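Hypothetical protein BACOVA_04980 (Bacteroides ovatus, PDB 3UFI) probably serves as a fimbrillin-like pilus subunit with a role in cell adhesion. Local coordinates at residues W38-E52 with G94-G106. Residues are numbered along the deposited sequence; the frame is centred on the assembly and turned at random.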
# COMPACT_ATOMS: atom_id res chain seq x y z
N TRP A 38 9.75 -6.64 -4.50
CA TRP A 38 9.46 -5.45 -5.31
C TRP A 38 9.17 -5.89 -6.73
O TRP A 38 9.77 -6.86 -7.19
CB TRP A 38 10.68 -4.47 -5.33
CG TRP A 38 10.98 -3.78 -4.03
CD1 TRP A 38 11.94 -4.12 -3.13
CD2 TRP A 38 10.32 -2.63 -3.50
NE1 TRP A 38 11.92 -3.25 -2.06
CE2 TRP A 38 10.96 -2.30 -2.28
CE3 TRP A 38 9.26 -1.81 -3.95
CZ2 TRP A 38 10.57 -1.20 -1.51
CZ3 TRP A 38 8.89 -0.71 -3.19
CH2 TRP A 38 9.53 -0.42 -1.98
N GLY A 39 8.32 -5.15 -7.44
CA GLY A 39 8.10 -5.35 -8.86
C GLY A 39 9.28 -4.74 -9.60
O GLY A 39 9.88 -3.77 -9.11
N SER A 40 9.62 -5.28 -10.77
CA SER A 40 10.77 -4.84 -11.56
C SER A 40 10.81 -3.33 -11.95
O SER A 40 11.90 -2.79 -12.15
CB SER A 40 10.87 -5.67 -12.84
OG SER A 40 12.05 -5.34 -13.55
N ASP A 41 9.67 -2.67 -12.10
CA ASP A 41 9.73 -1.26 -12.50
C ASP A 41 9.19 -0.34 -11.37
O ASP A 41 8.80 0.79 -11.66
CB ASP A 41 8.90 -1.09 -13.81
CG ASP A 41 8.95 0.29 -14.48
OD1 ASP A 41 10.07 0.81 -14.69
OD2 ASP A 41 7.86 0.83 -14.79
N ASP A 42 9.15 -0.82 -10.11
CA ASP A 42 8.60 -0.06 -8.98
C ASP A 42 9.36 1.24 -8.75
O ASP A 42 10.59 1.27 -8.81
CB ASP A 42 8.58 -0.91 -7.70
CG ASP A 42 7.48 -1.96 -7.66
OD1 ASP A 42 6.61 -1.97 -8.58
OD2 ASP A 42 7.44 -2.72 -6.68
N ARG A 43 8.61 2.31 -8.49
CA ARG A 43 9.12 3.65 -8.31
C ARG A 43 8.81 4.20 -6.95
O ARG A 43 7.67 4.14 -6.50
CB ARG A 43 8.54 4.60 -9.39
CG ARG A 43 8.54 4.08 -10.82
CD ARG A 43 9.95 3.95 -11.32
NE ARG A 43 9.99 3.46 -12.69
CZ ARG A 43 10.07 4.23 -13.77
NH1 ARG A 43 10.10 5.55 -13.65
NH2 ARG A 43 10.14 3.68 -14.97
N ILE A 44 9.83 4.81 -6.32
CA ILE A 44 9.68 5.44 -5.01
C ILE A 44 10.10 6.92 -5.11
O ILE A 44 10.86 7.29 -6.01
CB ILE A 44 10.51 4.67 -3.91
CG1 ILE A 44 12.05 4.73 -4.18
CG2 ILE A 44 9.97 3.22 -3.70
CD1 ILE A 44 12.97 4.21 -3.02
N GLY A 45 9.60 7.74 -4.20
CA GLY A 45 9.98 9.14 -4.08
C GLY A 45 10.77 9.30 -2.80
O GLY A 45 10.31 8.82 -1.77
N VAL A 46 11.97 9.89 -2.86
CA VAL A 46 12.90 10.06 -1.72
C VAL A 46 13.08 11.56 -1.41
O VAL A 46 13.36 12.37 -2.29
CB VAL A 46 14.26 9.34 -1.97
CG1 VAL A 46 15.24 9.56 -0.81
CG2 VAL A 46 14.05 7.83 -2.21
N THR A 47 12.86 11.92 -0.13
CA THR A 47 12.96 13.28 0.35
C THR A 47 13.98 13.38 1.49
O THR A 47 13.92 12.59 2.44
CB THR A 47 11.56 13.76 0.80
OG1 THR A 47 10.65 13.64 -0.29
CG2 THR A 47 11.56 15.21 1.30
N VAL A 48 14.85 14.39 1.43
CA VAL A 48 15.79 14.75 2.50
C VAL A 48 15.00 15.67 3.42
O VAL A 48 14.67 16.80 3.04
CB VAL A 48 17.11 15.35 2.00
CG1 VAL A 48 17.99 15.78 3.17
CG2 VAL A 48 17.85 14.35 1.11
N GLU A 49 14.57 15.13 4.56
CA GLU A 49 13.71 15.79 5.54
C GLU A 49 14.51 16.79 6.37
O GLU A 49 14.15 17.96 6.43
CB GLU A 49 13.01 14.75 6.44
CG GLU A 49 12.36 15.34 7.68
CD GLU A 49 11.53 14.42 8.55
OE1 GLU A 49 10.71 13.65 7.99
OE2 GLU A 49 11.66 14.50 9.79
N ALA A 50 15.57 16.31 7.01
CA ALA A 50 16.41 17.08 7.90
C ALA A 50 17.88 16.79 7.69
O ALA A 50 18.26 15.66 7.38
CB ALA A 50 16.05 16.79 9.36
N ASP A 51 18.68 17.85 7.83
CA ASP A 51 20.13 17.94 7.82
C ASP A 51 20.45 18.41 9.23
O ASP A 51 20.12 19.55 9.58
CB ASP A 51 20.58 18.93 6.71
CG ASP A 51 22.08 19.18 6.55
OD1 ASP A 51 22.83 18.94 7.53
OD2 ASP A 51 22.49 19.62 5.46
N GLU A 52 20.99 17.51 10.07
CA GLU A 52 21.26 17.80 11.48
C GLU A 52 22.38 18.84 11.68
O GLU A 52 22.39 19.51 12.72
CB GLU A 52 21.56 16.51 12.26
CG GLU A 52 20.35 15.91 12.95
CD GLU A 52 19.21 15.42 12.08
OE1 GLU A 52 19.40 14.41 11.35
OE2 GLU A 52 18.11 16.01 12.15
N GLY A 94 27.79 14.93 8.95
CA GLY A 94 26.65 14.90 9.85
C GLY A 94 25.61 13.86 9.46
O GLY A 94 25.79 13.11 8.48
N GLU A 95 24.53 13.80 10.24
CA GLU A 95 23.41 12.88 10.03
C GLU A 95 22.27 13.57 9.33
O GLU A 95 22.12 14.79 9.41
CB GLU A 95 22.91 12.31 11.36
CG GLU A 95 23.97 11.52 12.11
CD GLU A 95 23.48 10.70 13.28
OE1 GLU A 95 22.47 11.10 13.92
OE2 GLU A 95 24.11 9.66 13.57
N PHE A 96 21.45 12.78 8.63
CA PHE A 96 20.28 13.24 7.90
C PHE A 96 19.11 12.34 8.18
O PHE A 96 19.30 11.17 8.53
CB PHE A 96 20.54 13.26 6.38
CG PHE A 96 21.68 14.15 5.94
CD1 PHE A 96 23.00 13.72 6.01
CD2 PHE A 96 21.42 15.42 5.41
CE1 PHE A 96 24.04 14.55 5.61
CE2 PHE A 96 22.46 16.24 4.99
CZ PHE A 96 23.76 15.80 5.08
N THR A 97 17.91 12.89 8.05
CA THR A 97 16.66 12.16 8.11
C THR A 97 16.10 12.17 6.70
O THR A 97 16.01 13.22 6.08
CB THR A 97 15.69 12.73 9.13
OG1 THR A 97 16.29 12.67 10.42
CG2 THR A 97 14.36 11.95 9.15
N LEU A 98 15.75 10.99 6.19
CA LEU A 98 15.18 10.84 4.86
C LEU A 98 13.89 10.08 4.93
O LEU A 98 13.77 9.16 5.73
CB LEU A 98 16.14 10.09 3.90
CG LEU A 98 17.17 10.90 3.10
CD1 LEU A 98 18.24 11.53 4.01
CD2 LEU A 98 17.86 10.01 2.07
N ASN A 99 12.92 10.45 4.10
CA ASN A 99 11.61 9.80 3.98
C ASN A 99 11.47 9.21 2.62
O ASN A 99 12.05 9.76 1.68
CB ASN A 99 10.44 10.79 4.19
CG ASN A 99 10.43 11.54 5.48
OD1 ASN A 99 10.62 10.98 6.56
ND2 ASN A 99 10.15 12.83 5.39
N ALA A 100 10.70 8.15 2.46
CA ALA A 100 10.46 7.61 1.14
C ALA A 100 9.06 7.04 1.08
O ALA A 100 8.48 6.71 2.11
CB ALA A 100 11.51 6.55 0.80
N TYR A 101 8.48 6.98 -0.13
CA TYR A 101 7.13 6.43 -0.28
C TYR A 101 7.02 5.75 -1.62
O TYR A 101 7.79 6.03 -2.52
CB TYR A 101 6.06 7.53 -0.11
CG TYR A 101 5.94 8.39 -1.35
CD1 TYR A 101 6.81 9.46 -1.56
CD2 TYR A 101 5.03 8.08 -2.35
CE1 TYR A 101 6.75 10.22 -2.72
CE2 TYR A 101 4.97 8.83 -3.53
CZ TYR A 101 5.83 9.89 -3.71
OH TYR A 101 5.78 10.63 -4.87
N TYR A 102 6.04 4.87 -1.74
CA TYR A 102 5.68 4.15 -2.95
C TYR A 102 4.15 4.23 -3.08
O TYR A 102 3.50 4.18 -2.05
CB TYR A 102 6.16 2.67 -2.86
CG TYR A 102 5.53 1.75 -3.88
CD1 TYR A 102 4.27 1.18 -3.66
CD2 TYR A 102 6.16 1.48 -5.10
CE1 TYR A 102 3.64 0.40 -4.63
CE2 TYR A 102 5.54 0.69 -6.07
CZ TYR A 102 4.28 0.17 -5.84
OH TYR A 102 3.67 -0.62 -6.77
N PRO A 103 3.53 4.26 -4.29
CA PRO A 103 4.13 4.41 -5.63
C PRO A 103 4.43 5.88 -5.92
O PRO A 103 3.61 6.77 -5.63
CB PRO A 103 3.04 3.86 -6.58
CG PRO A 103 1.75 3.77 -5.77
CD PRO A 103 2.05 4.25 -4.36
N TYR A 104 5.60 6.13 -6.53
CA TYR A 104 5.98 7.48 -6.91
C TYR A 104 4.93 8.18 -7.78
O TYR A 104 4.36 7.58 -8.68
CB TYR A 104 7.29 7.47 -7.72
CG TYR A 104 7.80 8.87 -8.02
CD1 TYR A 104 8.54 9.56 -7.08
CD2 TYR A 104 7.52 9.50 -9.23
CE1 TYR A 104 9.01 10.85 -7.33
CE2 TYR A 104 7.97 10.80 -9.49
CZ TYR A 104 8.75 11.45 -8.54
OH TYR A 104 9.22 12.71 -8.72
N GLN A 105 4.77 9.47 -7.56
CA GLN A 105 4.04 10.34 -8.46
C GLN A 105 4.63 11.74 -8.33
O GLN A 105 5.31 12.04 -7.35
CB GLN A 105 2.52 10.31 -8.24
CG GLN A 105 2.03 10.99 -6.97
CD GLN A 105 0.53 11.12 -7.04
OE1 GLN A 105 -0.02 12.19 -7.32
NE2 GLN A 105 -0.16 10.03 -6.79
N GLY A 106 4.36 12.58 -9.31
CA GLY A 106 4.80 13.95 -9.22
C GLY A 106 6.08 14.26 -9.92
O GLY A 106 6.50 13.54 -10.83
O HOH W 1 24.12 16.82 8.46
O HOH W 2 19.08 11.55 12.00
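With chi1 at 77°, Tyr101 swings its ring between its own backbone N and carbonyl carbon and lays one face over Gly45, whose N sits 4.0 Å above the ring plane, offset toward the rim. Tyr104, its CG anti to the backbone N (chi1 -174°), presents a ring edge roughly at right angles to the approach of Tyr101, with CD1 3.4 Å from Gly45 CA, so two aromatic rings border this glycine; both phenol oxygens are hydrogen-bonded to Asn65. Near the start of strand 43-51, the edge of Trp38 is turned toward the face of Tyr102 in an offset edge-to-face stack, the planes inclined at 67° and the centroids 6.0 Å apart.

Paired backbone bonds at Gly45–Tyr101 and Thr47–Asn99 establish the antiparallel register, which then slips by one residue. Thr97 O accepts from Glu49 N (2.8 Å) and, over a longer 3.3 Å, from Ala50 N, both approaching from the same face of its carbonyl plane. At this slip the Glu49 side chain reaches across to Asn99: ND2 donates to the anti lone pair of OE1 at 2.8 Å, nearly in the amide plane, while Gln141 holds Asn99 OD1. Glu49 is poorly ordered and Asn99 was modelled in two conformers, so this bond is doubtful. On the opposite sheet face, Val46 CG1 meets Leu98 CD2 at 3.9 Å, and both residues pack on Phe153 of strand 150-156. Glu49 and Ala50 together facing the single Thr97 make a classic beta bulge, here within an antiparallel strand pair of the fimbrillin-like fold.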